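Local coordinates for protein chemotaxis transducer (Pseudomonas aeruginosa, PDB 6GCV) that senses nitrate as a chemotaxis receptor, binding it directly through its PilJ-type ligand-binding domain, at residues 85-88 / 89-92. Numbering follows the deposited sequence. Where two conformers were deposited one is given.
Sequences QRQK and VAQI
Two successive turns of helix 80-103 meet here, and on their exposed face the side-chain amides of Gln87 and Gln91, one turn apart, approach each other. In the given conformers NE2 of Gln91 comes to 2.6 Å from OE1 of Gln87, too short to be taken at face value as an ordinary hydrogen bond. Both side chains have a second deposited conformer, so the link is doubtful and need not be constant. The amide planes are turned 41° against each other, and the donor lies somewhat off the carbonyl plane of Gln87. Both chains bend at chi2; CG of Gln87 lies anti to the backbone N (chi1 -176°), whereas that of Gln91 is anti to the carbonyl carbon, which brings the two amides together on the outer side of the helix. The backbone carries i to i+4 bonds: Val89 N to Gln85 O and Ala90 N to Arg86 O, both 2.9 Å, and Gln91 N to Gln87 O at 3.1 Å; that from Ile92 N to Lys88 O is weak at 3.3 Å. The inward face belongs to the core of the four-helix bundle. There CG2 of Val89 packs 4.0 Å from NE2 of Gln85, the side chains crossing at about a right angle, while Val89 also touches Tyr58 and Leu126. The buried Gln85 amide donates from NE2 to Glu125 of helix 112-137. Arg86 forms a salt bridge with Asp66 of helix 48-67, and its NH1 bonds to O of Met77, between that helix and helix 80-103.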
loop_
_atom_site.group_PDB
_atom_site.type_symbol
_atom_site.label_atom_id
_atom_site.label_comp_id
_atom_site.label_asym_id
_atom_site.label_seq_id
_atom_site.Cartn_x
_atom_site.Cartn_y
_atom_site.Cartn_z
ATOM N N GLN A 85 -19.702 2.348 1.194
ATOM C CA GLN A 85 -18.293 2.641 1.436
ATOM C C GLN A 85 -17.518 2.827 0.128
ATOM O O GLN A 85 -16.643 3.703 0.064
ATOM C CB GLN A 85 -17.651 1.600 2.328
ATOM C CG GLN A 85 -16.206 1.914 2.749
ATOM C CD GLN A 85 -16.068 3.170 3.606
ATOM O OE1 GLN A 85 -17.046 3.691 4.142
ATOM N NE2 GLN A 85 -14.840 3.694 3.709
ATOM N N ARG A 86 -17.831 2.051 -0.910
ATOM C CA ARG A 86 -17.193 2.281 -2.223
ATOM C C ARG A 86 -17.533 3.677 -2.717
ATOM O O ARG A 86 -16.671 4.346 -3.284
ATOM C CB ARG A 86 -17.599 1.250 -3.283
ATOM C CG ARG A 86 -17.064 -0.139 -3.021
ATOM C CD ARG A 86 -17.173 -1.044 -4.262
ATOM N NE ARG A 86 -18.572 -1.256 -4.672
ATOM C CZ ARG A 86 -19.327 -2.274 -4.305
ATOM N NH1 ARG A 86 -18.846 -3.246 -3.540
ATOM N NH2 ARG A 86 -20.604 -2.338 -4.707
ATOM N N GLN A 87 -18.770 4.135 -2.515
ATOM C CA GLN A 87 -19.123 5.481 -2.962
ATOM C C GLN A 87 -18.436 6.566 -2.149
ATOM O O GLN A 87 -18.013 7.558 -2.691
ATOM C CB GLN A 87 -20.639 5.723 -2.999
ATOM C CG GLN A 87 -20.952 7.126 -3.563
ATOM C CD GLN A 87 -20.176 7.455 -4.861
ATOM O OE1 GLN A 87 -19.438 8.489 -4.977
ATOM N NE2 GLN A 87 -20.287 6.547 -5.836
ATOM N N LYS A 88 -18.295 6.361 -0.847
ATOM C CA LYS A 88 -17.577 7.311 0.008
ATOM C C LYS A 88 -16.125 7.410 -0.436
ATOM O O LYS A 88 -15.600 8.492 -0.586
ATOM C CB LYS A 88 -17.665 6.868 1.471
ATOM C CG LYS A 88 -17.060 7.837 2.451
ATOM C CD LYS A 88 -17.196 7.356 3.885
ATOM C CE LYS A 88 -16.538 8.335 4.835
ATOM N NZ LYS A 88 -16.822 7.953 6.221
ATOM N N VAL A 89 -15.515 6.260 -0.684
ATOM C CA VAL A 89 -14.139 6.205 -1.198
ATOM C C VAL A 89 -14.035 6.947 -2.533
ATOM O O VAL A 89 -13.101 7.723 -2.761
ATOM C CB VAL A 89 -13.653 4.750 -1.328
ATOM C CG1 VAL A 89 -12.381 4.693 -2.165
ATOM C CG2 VAL A 89 -13.396 4.165 0.049
ATOM N N ALA A 90 -14.996 6.717 -3.413
ATOM C CA ALA A 90 -14.960 7.338 -4.739
ATOM C C ALA A 90 -14.980 8.854 -4.678
ATOM O O ALA A 90 -14.280 9.533 -5.461
ATOM C CB ALA A 90 -16.090 6.851 -5.612
ATOM N N GLN A 91 -15.735 9.424 -3.754
ATOM C CA GLN A 91 -15.776 10.889 -3.658
ATOM C C GLN A 91 -14.435 11.434 -3.176
ATOM O O GLN A 91 -13.955 12.447 -3.700
ATOM C CB GLN A 91 -16.953 11.340 -2.800
ATOM C CG GLN A 91 -18.318 11.043 -3.499
ATOM C CD GLN A 91 -18.467 11.609 -4.952
ATOM O OE1 GLN A 91 -18.476 12.831 -5.141
ATOM N NE2 GLN A 91 -18.621 10.717 -5.973
ATOM N N ILE A 92 -13.816 10.766 -2.205
ATOM C CA ILE A 92 -12.501 11.186 -1.705
ATOM C C ILE A 92 -11.468 11.009 -2.810
ATOM O O ILE A 92 -10.641 11.891 -3.080
ATOM C CB ILE A 92 -12.090 10.378 -0.461
ATOM C CG1 ILE A 92 -13.072 10.667 0.686
ATOM C CG2 ILE A 92 -10.647 10.649 -0.030
ATOM C CD1 ILE A 92 -13.004 9.618 1.762
#